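Local coordinates for glycine betaine, L-proline ABC transporter, glycine/betaine/L-proline-binding protein (ProX) (Borrelia burgdorferi, PDB 3TMG) that binds trimethyl glycine (glycine betaine) and probably hands it to an ABC-type transporter for uptake into the cell, at residues Lys126-Asp131 and Glu154-Ser159; Ser161-Ser166 and Ile177-Trp182; Tyr225-His230 and Trp270-Tyr275; Met42-Glu47 and Asn219-Ala224. All coordinates share one frame; numbering follows the deposited sequence.

Contact 1. Residues Lys126-Asp131 and Glu154-Ser159; sequences KMIGID and ELVPSS
Lys126, Met127 and Ile128 pair in parallel with Glu154, Leu155 and Val156, the strand axes 4.5 Å apart and inclined by 22°, in a beta-alpha-beta unit whose connecting helix is 135-146. Met127 sets the register: its N donates to Glu154 O, and Met127 O accepts from Val156 N at 2.8 Å. Gly129 N then bonds to Val156 O. On one face Lys126 CE comes 3.9 Å from Glu154 OE1 while Lys126 NZ stays 5.2 Å away, so the opposite charges are near but form no salt bridge; long, flexible charged chains suit this exposed place. Next to them Ile128 CD1 packs on Val156 CG2 at 4.0 Å. On the other face Leu155 CD1 lies 4.1 Å from Gly129 CA, where the lack of a side chain makes room for it. Further along, Ser158 grips twice: its OG, set between backbone N and carbonyl carbon (chi1 64°), donates to Gly129 O at 3.0 Å, and its N donates to Ile130 O. A small hydroxyl thus adds a side-chain bond to the backbone pairing. These bonds fix the turn carrying Ile130, which touches the betaine, so this polar chemistry acts as a second shell to the pocket.

Contact 2. Residues Ser161-Ser166 and Ile177-Trp182; sequences SVMLAS and ILVPLW. With BET (trimethyl glycine), chain E.
Met163 and Val179 mark where helix 161-166 passes over strand 179-182, the axes 9.6 Å apart and crossed at 106°; their CA atoms come within 7.1 Å. Met163 carries most of the contact. Its CG lies 3.7 Å from Val179 CG1, the two side chains crossing at about a right angle, a close fit for a branched residue under an unbranched one. The chain then bends (chi2 -82°, placing SD; chi3 -75°, placing CE), and the methyl CE reaches Leu181 CD2 at 3.8 Å and Trp182 CH2 at 4.1 Å. The same methyl lies against Pro180 O, a buried carbonyl oxygen that has no polar partner in the model. Further along, Ile177 CD1 rests on Ser166 CB and on Ser166 O. Serine suits this helix face because Ser166 OG turns back to Val162 O at 2.8 Å, leaving CB for the apolar contact. Trp182 links the packing to the ligand: betaine methyl C2 sits 3.5 Å above one face of the indole, offset toward the rim, while Leu181 CD2 lies over the opposite face. Trp72 and His185 meet the same ring nearly perpendicularly. With Trp25 and Trp72 also lining the pocket, the site resembles the aromatic cages by which betaine-binding proteins hold a quaternary ammonium, probably through cation-pi attraction and methyl packing.

Contact 3. Residues Tyr225-His230 and Trp270-Tyr275; sequences YYVFDH and WVPEKY
Pro272 lies over one face of the Tyr226 ring where the C-terminal part of helix 222-230 packs against the loop after helix 264-268, a plain structural contact of this substrate-binding-protein fold, away from the betaine site. Pro272 CG stands 4.0 Å from the centroid of the Tyr226 ring and 24° off its normal, a CH-pi contact that suits the compact, rigid pyrrolidine, whose CH groups can lie on an aromatic face. Trp270 O lies at the edge of the same ring. That oxygen is buried without a conventional donor, and the CA-H of Val227 points at it almost straight, with Val227 CA 3.3 Å from Trp270 O. The branched Val227 also brings CG2 against Val271 CG1 and Pro272 CD. At the helix end Trp270 CD1 comes within 3.2 Å of His230 O. Outside this shell, Val227 and Val271 both touch Met42 and helix 26-41, and the Trp270 ring packs edge-to-face with Phe231. The phenol end of Tyr226 is held by water: one water lies 3.1 Å from Tyr226 OH and accepts from Glu273 N, so ring and loop backbone share a solvent bridge. What backs the ring is its own helix. His230 CE1 sits over the centre of the Tyr226 face opposite Pro272, and the imidazole is fixed by His230 ND1 donating to Tyr226 O at 2.8 Å, the acceptor nearly in the ring plane.

Contact 4. Residues Met42-Glu47 and Asn219-Ala224; sequences MGYNAE and NDDFDA
The Tyr44 ring and the Asp221 carboxylate reach toward each other tip to tip, their planes only 9° apart, with Asp221 OD2 at the ring edge and in its plane, 3.1 Å from Tyr44 CE2. Ala224 CB lies obliquely to the ring, and Phe39 of helix 26-41 meets it at about 60°. The motif is the N-cap of helix 222-230, approached by a tyrosine of strand 44-50. Tyr44 OH is 2.8 Å from Asp221 OD1 and 2.9 Å from Asp221 OD2; both are weak hydrogen bonds from the phenol. A long, rigid tyrosine suits the place because it spans from strand to cap while its ring stays buried. Just before it, Gly43 ends helix 26-41 in a Schellman motif, its positive phi of 95° letting the chain turn into the strand. Met42 CE lies 4.2 Å from Asp223 O, a loose packing contact. A water joins Tyr44 OH to Asp223 OD2, which also bonds Tyr275 OH. Aspartate serves as the cap because Asp221 OD1, besides facing the phenol, accepts from Ala224 N at 3.1 Å, the donor standing well above the carboxylate plane.

Overall arrangement
The four contacts fall into two pairs on opposite sides of the chain's centre. Contacts 1 and 2 lie 8 Å apart between centres and touch directly, Ile128 N probably bonding Leu178 O; strand 154-156 leads on to helix 160-172, and together they build the wall that brings Ile130 and Trp182 to the betaine. Contacts 3 and 4 have centres 10 Å apart, share helix 222-230, and are joined through Asp223 with Tyr275. Between the pairs the centres are about 36 to 39 Å apart. Along the chain 42-47 comes first, then contacts 1 and 2, then 219-224 and contact 3, so contact 4 ties together chain parts flanking the ligand-side pair.

Contact 1. Residues Lys126-Asp131 and Glu154-Ser159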
# COMPACT_ATOMS: atom_id res chain seq x y z
N LYS A 126 -23.93 2.87 -3.61
CA LYS A 126 -22.83 2.06 -3.10
C LYS A 126 -21.50 2.73 -3.45
O LYS A 126 -21.39 3.41 -4.47
CB LYS A 126 -22.83 0.65 -3.72
CG LYS A 126 -24.00 -0.23 -3.28
CD LYS A 126 -23.91 -1.57 -3.99
CE LYS A 126 -24.96 -2.52 -3.47
NZ LYS A 126 -24.94 -3.65 -4.44
N MET A 127 -20.53 2.54 -2.56
CA MET A 127 -19.13 2.84 -2.84
C MET A 127 -18.41 1.51 -2.74
O MET A 127 -18.45 0.82 -1.70
CB MET A 127 -18.58 3.84 -1.84
CG MET A 127 -17.13 4.25 -2.11
SD MET A 127 -16.70 5.63 -1.05
CE MET A 127 -15.07 6.05 -1.76
N ILE A 128 -17.81 1.11 -3.85
CA ILE A 128 -17.17 -0.20 -3.96
C ILE A 128 -15.76 -0.12 -3.38
O ILE A 128 -14.86 0.41 -4.01
CB ILE A 128 -17.17 -0.67 -5.45
CG1 ILE A 128 -18.60 -0.71 -6.03
CG2 ILE A 128 -16.46 -2.01 -5.60
CD1 ILE A 128 -19.59 -1.55 -5.20
N GLY A 129 -15.58 -0.67 -2.16
CA GLY A 129 -14.32 -0.49 -1.40
C GLY A 129 -13.38 -1.68 -1.49
O GLY A 129 -13.55 -2.54 -2.34
N ILE A 130 -12.39 -1.73 -0.61
CA ILE A 130 -11.37 -2.79 -0.61
C ILE A 130 -11.54 -3.65 0.66
O ILE A 130 -12.66 -3.74 1.18
CB ILE A 130 -9.94 -2.23 -0.81
CG1 ILE A 130 -9.56 -1.26 0.34
CG2 ILE A 130 -9.79 -1.51 -2.16
CD1 ILE A 130 -8.09 -0.86 0.36
N ASP A 131 -10.47 -4.30 1.15
CA ASP A 131 -10.53 -5.17 2.32
C ASP A 131 -11.03 -4.46 3.59
O ASP A 131 -10.53 -3.35 3.91
CB ASP A 131 -9.20 -5.95 2.54
CG ASP A 131 -7.90 -5.06 2.43
OD1 ASP A 131 -7.71 -4.39 1.42
OD2 ASP A 131 -7.05 -5.08 3.35
N GLU A 154 -23.72 3.08 0.57
CA GLU A 154 -23.26 1.95 1.36
C GLU A 154 -21.83 1.62 0.94
O GLU A 154 -21.55 1.39 -0.23
CB GLU A 154 -24.19 0.77 1.14
CG GLU A 154 -23.67 -0.57 1.63
CD GLU A 154 -24.45 -1.76 1.03
OE1 GLU A 154 -25.45 -1.56 0.27
OE2 GLU A 154 -24.03 -2.91 1.29
N LEU A 155 -20.91 1.61 1.91
CA LEU A 155 -19.54 1.28 1.61
C LEU A 155 -19.39 -0.23 1.63
O LEU A 155 -19.68 -0.87 2.67
CB LEU A 155 -18.59 1.94 2.62
CG LEU A 155 -17.14 1.48 2.58
CD1 LEU A 155 -16.48 1.82 1.23
CD2 LEU A 155 -16.36 2.10 3.74
N VAL A 156 -18.94 -0.81 0.52
CA VAL A 156 -18.91 -2.27 0.38
C VAL A 156 -17.50 -2.78 0.57
O VAL A 156 -16.60 -2.38 -0.19
CB VAL A 156 -19.37 -2.75 -1.02
CG1 VAL A 156 -19.47 -4.28 -1.07
CG2 VAL A 156 -20.68 -2.12 -1.43
N PRO A 157 -17.27 -3.66 1.56
CA PRO A 157 -15.92 -4.23 1.57
C PRO A 157 -15.75 -5.35 0.50
O PRO A 157 -16.68 -6.09 0.20
CB PRO A 157 -15.80 -4.76 3.01
CG PRO A 157 -17.21 -5.13 3.39
CD PRO A 157 -18.12 -4.17 2.67
N SER A 158 -14.57 -5.46 -0.09
CA SER A 158 -14.23 -6.60 -0.91
C SER A 158 -12.72 -6.77 -0.88
O SER A 158 -12.19 -7.28 0.11
CB SER A 158 -14.81 -6.48 -2.35
OG SER A 158 -14.26 -5.40 -3.10
N SER A 159 -12.04 -6.31 -1.94
CA SER A 159 -10.57 -6.40 -2.01
C SER A 159 -10.10 -5.47 -3.11
O SER A 159 -10.92 -5.02 -3.91
CB SER A 159 -10.15 -7.85 -2.34
OG SER A 159 -10.67 -8.24 -3.62

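Contact 2. Residues Ser161-Ser166 and Ile177-Trp182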
# COMPACT_ATOMS: atom_id res chain seq x y z
N SER A 161 -8.52 -6.34 -5.76
CA SER A 161 -8.81 -7.00 -7.04
C SER A 161 -10.27 -6.83 -7.48
O SER A 161 -10.55 -6.51 -8.65
CB SER A 161 -8.42 -8.48 -6.98
OG SER A 161 -7.01 -8.58 -7.01
N VAL A 162 -11.20 -7.03 -6.56
CA VAL A 162 -12.63 -6.90 -6.85
C VAL A 162 -12.95 -5.44 -7.16
O VAL A 162 -13.67 -5.15 -8.13
CB VAL A 162 -13.52 -7.41 -5.69
CG1 VAL A 162 -14.95 -6.98 -5.89
CG2 VAL A 162 -13.42 -8.91 -5.57
N MET A 163 -12.43 -4.51 -6.32
CA MET A 163 -12.64 -3.06 -6.55
C MET A 163 -12.16 -2.67 -7.97
O MET A 163 -12.90 -2.04 -8.72
CB MET A 163 -11.94 -2.21 -5.46
CG MET A 163 -12.02 -0.69 -5.68
SD MET A 163 -10.79 0.00 -6.82
CE MET A 163 -9.36 -0.09 -5.74
N LEU A 164 -10.96 -3.07 -8.33
CA LEU A 164 -10.42 -2.76 -9.68
C LEU A 164 -11.16 -3.42 -10.85
O LEU A 164 -11.35 -2.80 -11.88
CB LEU A 164 -8.94 -3.07 -9.77
CG LEU A 164 -8.03 -2.23 -8.85
CD1 LEU A 164 -6.70 -2.95 -8.80
CD2 LEU A 164 -7.93 -0.83 -9.45
N ALA A 165 -11.57 -4.68 -10.68
CA ALA A 165 -12.44 -5.33 -11.66
C ALA A 165 -13.78 -4.59 -11.80
O ALA A 165 -14.26 -4.40 -12.92
CB ALA A 165 -12.63 -6.82 -11.33
N SER A 166 -14.38 -4.15 -10.70
CA SER A 166 -15.61 -3.35 -10.80
C SER A 166 -15.41 -2.00 -11.50
O SER A 166 -16.24 -1.57 -12.29
CB SER A 166 -16.23 -3.10 -9.42
OG SER A 166 -16.28 -4.29 -8.66
N ILE A 177 -19.30 5.00 -11.08
CA ILE A 177 -18.86 4.18 -9.97
C ILE A 177 -18.01 5.11 -9.09
O ILE A 177 -17.30 6.02 -9.61
CB ILE A 177 -18.07 2.91 -10.43
CG1 ILE A 177 -17.84 1.92 -9.28
CG2 ILE A 177 -16.72 3.29 -11.07
CD1 ILE A 177 -17.13 0.62 -9.61
N LEU A 178 -18.11 4.88 -7.78
CA LEU A 178 -17.30 5.53 -6.76
C LEU A 178 -16.48 4.45 -6.02
O LEU A 178 -17.05 3.44 -5.52
CB LEU A 178 -18.23 6.23 -5.78
CG LEU A 178 -17.61 6.95 -4.58
CD1 LEU A 178 -16.70 8.10 -5.01
CD2 LEU A 178 -18.74 7.43 -3.68
N VAL A 179 -15.15 4.65 -5.95
CA VAL A 179 -14.24 3.71 -5.25
C VAL A 179 -13.22 4.51 -4.41
O VAL A 179 -12.96 5.67 -4.75
CB VAL A 179 -13.44 2.82 -6.26
CG1 VAL A 179 -14.37 1.88 -7.07
CG2 VAL A 179 -12.52 3.65 -7.15
N PRO A 180 -12.67 3.90 -3.34
CA PRO A 180 -11.54 4.53 -2.73
C PRO A 180 -10.32 4.03 -3.55
O PRO A 180 -10.27 2.84 -3.91
CB PRO A 180 -11.56 3.99 -1.29
CG PRO A 180 -12.21 2.64 -1.40
CD PRO A 180 -13.15 2.72 -2.57
N LEU A 181 -9.47 4.94 -3.98
CA LEU A 181 -8.25 4.55 -4.71
C LEU A 181 -7.10 5.39 -4.15
O LEU A 181 -7.29 6.19 -3.24
CB LEU A 181 -8.38 4.69 -6.24
CG LEU A 181 -8.34 3.34 -6.98
CD1 LEU A 181 -8.66 3.49 -8.46
CD2 LEU A 181 -6.98 2.65 -6.80
N TRP A 182 -5.90 5.20 -4.68
CA TRP A 182 -4.75 5.82 -4.08
C TRP A 182 -3.71 5.88 -5.13
O TRP A 182 -3.82 5.19 -6.19
CB TRP A 182 -4.25 5.01 -2.85
CG TRP A 182 -3.97 3.55 -3.17
CD1 TRP A 182 -2.79 2.97 -3.65
CD2 TRP A 182 -4.94 2.47 -3.09
NE1 TRP A 182 -2.95 1.60 -3.83
CE2 TRP A 182 -4.24 1.25 -3.53
CE3 TRP A 182 -6.28 2.40 -2.69
CZ2 TRP A 182 -4.87 0.02 -3.56
CZ3 TRP A 182 -6.92 1.15 -2.73
CH2 TRP A 182 -6.23 -0.02 -3.15
N BET E . -3.43 1.00 0.60
CA BET E . -2.78 0.94 1.92
C BET E . -3.71 1.62 2.93
O BET E . -4.75 1.11 3.41
OXT BET E . -3.39 2.76 3.22
C1 BET E . -2.54 0.50 -0.47
C2 BET E . -3.78 2.38 0.26
C3 BET E . -4.67 0.20 0.63

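Contact 3. Residues Tyr225-His230 and Trp270-Tyr275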
# COMPACT_ATOMS: atom_id res chain seq x y z
N TYR A 225 18.38 -4.95 10.07
CA TYR A 225 18.01 -3.57 10.42
C TYR A 225 18.46 -2.57 9.35
O TYR A 225 17.68 -1.72 8.92
CB TYR A 225 18.60 -3.20 11.78
CG TYR A 225 18.27 -1.80 12.24
CD1 TYR A 225 19.06 -0.71 11.84
CD2 TYR A 225 17.16 -1.55 13.04
CE1 TYR A 225 18.75 0.59 12.25
CE2 TYR A 225 16.85 -0.26 13.46
CZ TYR A 225 17.65 0.81 13.07
OH TYR A 225 17.35 2.12 13.46
N TYR A 226 19.71 -2.70 8.92
CA TYR A 226 20.30 -1.80 7.93
C TYR A 226 19.48 -1.81 6.64
O TYR A 226 19.19 -0.75 6.10
CB TYR A 226 21.76 -2.19 7.68
CG TYR A 226 22.53 -1.32 6.71
CD1 TYR A 226 22.24 -1.33 5.34
CD2 TYR A 226 23.59 -0.48 7.17
CE1 TYR A 226 22.94 -0.54 4.46
CE2 TYR A 226 24.31 0.30 6.29
CZ TYR A 226 24.00 0.25 4.94
OH TYR A 226 24.70 1.06 4.08
N VAL A 227 19.09 -3.00 6.15
CA VAL A 227 18.30 -3.07 4.92
C VAL A 227 16.93 -2.37 5.12
O VAL A 227 16.52 -1.55 4.28
CB VAL A 227 18.11 -4.51 4.44
CG1 VAL A 227 17.23 -4.56 3.21
CG2 VAL A 227 19.47 -5.15 4.17
N PHE A 228 16.23 -2.69 6.21
CA PHE A 228 14.98 -1.99 6.49
C PHE A 228 15.18 -0.46 6.56
O PHE A 228 14.33 0.33 6.08
CB PHE A 228 14.33 -2.49 7.80
CG PHE A 228 13.65 -3.86 7.68
CD1 PHE A 228 12.57 -4.06 6.82
CD2 PHE A 228 14.07 -4.93 8.46
CE1 PHE A 228 11.93 -5.30 6.72
CE2 PHE A 228 13.45 -6.19 8.36
CZ PHE A 228 12.36 -6.37 7.51
N ASP A 229 16.31 -0.05 7.14
CA ASP A 229 16.59 1.38 7.35
C ASP A 229 16.95 2.10 6.03
O ASP A 229 16.73 3.31 5.91
CB ASP A 229 17.73 1.50 8.38
CG ASP A 229 17.86 2.89 8.98
OD1 ASP A 229 16.88 3.66 9.10
OD2 ASP A 229 18.98 3.23 9.33
N HIS A 230 17.46 1.37 5.04
CA HIS A 230 17.92 1.95 3.78
C HIS A 230 17.01 1.75 2.61
O HIS A 230 17.16 2.42 1.60
CB HIS A 230 19.35 1.47 3.43
CG HIS A 230 20.42 2.03 4.34
ND1 HIS A 230 20.66 1.53 5.57
CD2 HIS A 230 21.32 3.09 4.16
CE1 HIS A 230 21.67 2.24 6.14
NE2 HIS A 230 22.06 3.19 5.28
N TRP A 270 20.83 -0.30 -0.66
CA TRP A 270 20.03 -0.68 0.50
C TRP A 270 20.76 -1.60 1.42
O TRP A 270 20.24 -1.94 2.51
CB TRP A 270 18.71 -1.34 0.08
CG TRP A 270 17.85 -0.55 -0.90
CD1 TRP A 270 17.78 0.84 -1.10
CD2 TRP A 270 16.87 -1.13 -1.80
NE1 TRP A 270 16.83 1.13 -2.08
CE2 TRP A 270 16.27 -0.04 -2.54
CE3 TRP A 270 16.45 -2.47 -2.07
CZ2 TRP A 270 15.30 -0.26 -3.52
CZ3 TRP A 270 15.46 -2.67 -3.02
CH2 TRP A 270 14.89 -1.59 -3.72
N VAL A 271 21.94 -2.07 0.98
CA VAL A 271 22.60 -3.18 1.68
C VAL A 271 23.94 -2.75 2.29
O VAL A 271 24.59 -1.84 1.76
CB VAL A 271 22.74 -4.49 0.82
CG1 VAL A 271 21.41 -4.95 0.24
CG2 VAL A 271 23.82 -4.40 -0.27
N PRO A 272 24.38 -3.41 3.38
CA PRO A 272 25.68 -3.05 3.95
C PRO A 272 26.81 -3.27 2.94
O PRO A 272 26.72 -4.15 2.07
CB PRO A 272 25.82 -4.03 5.14
CG PRO A 272 24.41 -4.34 5.52
CD PRO A 272 23.70 -4.44 4.20
N GLU A 273 27.87 -2.48 3.08
CA GLU A 273 29.05 -2.52 2.22
C GLU A 273 29.49 -3.94 1.87
O GLU A 273 29.67 -4.29 0.71
CB GLU A 273 30.19 -1.75 2.92
CG GLU A 273 31.47 -1.65 2.13
CD GLU A 273 31.27 -1.00 0.78
OE1 GLU A 273 30.49 -0.04 0.66
OE2 GLU A 273 31.92 -1.47 -0.18
N LYS A 274 29.70 -4.72 2.93
CA LYS A 274 30.00 -6.15 2.93
C LYS A 274 29.29 -6.98 1.82
O LYS A 274 29.87 -7.91 1.27
CB LYS A 274 29.46 -6.65 4.26
CG LYS A 274 30.25 -7.59 5.11
CD LYS A 274 29.21 -8.24 6.01
CE LYS A 274 29.66 -8.35 7.47
NZ LYS A 274 28.48 -8.74 8.30
N TYR A 275 28.03 -6.66 1.56
CA TYR A 275 27.15 -7.47 0.68
C TYR A 275 26.97 -6.93 -0.74
O TYR A 275 26.34 -7.59 -1.58
CB TYR A 275 25.72 -7.53 1.26
CG TYR A 275 25.62 -8.22 2.59
CD1 TYR A 275 25.46 -9.60 2.66
CD2 TYR A 275 25.70 -7.50 3.77
CE1 TYR A 275 25.36 -10.25 3.88
CE2 TYR A 275 25.62 -8.13 5.01
CZ TYR A 275 25.43 -9.50 5.06
OH TYR A 275 25.34 -10.14 6.28
O HOH W 1 24.07 1.50 1.72
O HOH W 2 27.70 0.35 4.22

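Contact 4. Residues Met42-Glu47 and Asn219-Ala224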
# COMPACT_ATOMS: atom_id res chain seq x y z
N MET A 42 21.52 -11.95 0.23
CA MET A 42 22.37 -11.81 1.43
C MET A 42 22.49 -13.08 2.28
O MET A 42 23.21 -13.07 3.29
CB MET A 42 21.89 -10.65 2.32
CG MET A 42 21.95 -9.28 1.66
SD MET A 42 21.06 -7.97 2.52
CE MET A 42 21.75 -8.05 4.18
N GLY A 43 21.82 -14.17 1.90
CA GLY A 43 22.02 -15.46 2.61
C GLY A 43 20.99 -15.71 3.71
O GLY A 43 21.19 -16.58 4.55
N TYR A 44 19.88 -14.98 3.69
CA TYR A 44 18.80 -15.23 4.65
C TYR A 44 17.79 -16.25 4.15
O TYR A 44 17.50 -16.35 2.94
CB TYR A 44 18.03 -13.91 4.92
CG TYR A 44 18.73 -12.98 5.85
CD1 TYR A 44 19.84 -12.27 5.42
CD2 TYR A 44 18.31 -12.83 7.18
CE1 TYR A 44 20.51 -11.42 6.28
CE2 TYR A 44 19.00 -11.98 8.06
CZ TYR A 44 20.09 -11.27 7.59
OH TYR A 44 20.80 -10.41 8.41
N ASN A 45 17.23 -16.99 5.09
CA ASN A 45 15.93 -17.55 4.88
C ASN A 45 14.93 -16.41 5.16
O ASN A 45 14.58 -16.12 6.31
CB ASN A 45 15.70 -18.75 5.81
CG ASN A 45 14.30 -19.28 5.72
OD1 ASN A 45 13.58 -19.01 4.76
ND2 ASN A 45 13.89 -20.01 6.73
N ALA A 46 14.49 -15.75 4.09
CA ALA A 46 13.63 -14.59 4.22
C ALA A 46 12.20 -15.06 4.07
O ALA A 46 11.82 -15.53 3.01
CB ALA A 46 13.97 -13.56 3.15
N GLU A 47 11.41 -14.99 5.14
CA GLU A 47 10.01 -15.41 5.04
C GLU A 47 9.12 -14.17 5.02
O GLU A 47 9.30 -13.29 5.84
CB GLU A 47 9.63 -16.23 6.23
CG GLU A 47 10.44 -17.51 6.35
CD GLU A 47 10.09 -18.21 7.64
OE1 GLU A 47 9.04 -18.88 7.66
OE2 GLU A 47 10.82 -18.09 8.62
N ASN A 219 19.53 -4.25 17.75
CA ASN A 219 20.44 -5.07 18.59
C ASN A 219 20.73 -6.47 18.02
O ASN A 219 21.89 -6.90 17.97
CB ASN A 219 19.92 -5.14 20.04
N ASP A 220 19.69 -7.17 17.56
CA ASP A 220 19.76 -8.59 17.23
C ASP A 220 20.39 -8.91 15.91
O ASP A 220 21.15 -9.85 15.80
CB ASP A 220 18.37 -9.23 17.27
CG ASP A 220 17.79 -9.28 18.67
OD1 ASP A 220 18.54 -9.02 19.62
OD2 ASP A 220 16.59 -9.55 18.83
N ASP A 221 20.05 -8.14 14.89
CA ASP A 221 20.50 -8.41 13.54
C ASP A 221 20.68 -7.08 12.84
O ASP A 221 19.77 -6.56 12.19
CB ASP A 221 19.50 -9.31 12.81
CG ASP A 221 19.98 -9.73 11.44
OD1 ASP A 221 21.00 -9.20 10.93
OD2 ASP A 221 19.30 -10.61 10.85
N PHE A 222 21.86 -6.51 13.01
CA PHE A 222 22.11 -5.21 12.46
C PHE A 222 22.07 -5.16 10.94
O PHE A 222 21.68 -4.14 10.37
CB PHE A 222 23.44 -4.61 12.98
CG PHE A 222 23.61 -3.17 12.58
CD1 PHE A 222 22.67 -2.23 12.94
CD2 PHE A 222 24.67 -2.78 11.76
CE1 PHE A 222 22.78 -0.89 12.54
CE2 PHE A 222 24.82 -1.45 11.38
CZ PHE A 222 23.88 -0.51 11.76
N ASP A 223 22.51 -6.24 10.28
CA ASP A 223 22.43 -6.31 8.82
C ASP A 223 20.98 -6.22 8.32
O ASP A 223 20.71 -5.51 7.31
CB ASP A 223 23.10 -7.58 8.31
CG ASP A 223 24.62 -7.54 8.47
OD1 ASP A 223 25.20 -6.45 8.69
OD2 ASP A 223 25.22 -8.60 8.37
N ALA A 224 20.05 -6.92 9.00
CA ALA A 224 18.64 -6.87 8.60
C ALA A 224 18.06 -5.50 8.90
O ALA A 224 17.35 -4.95 8.07
CB ALA A 224 17.78 -7.96 9.27
O HOH W 3 23.49 -10.90 8.52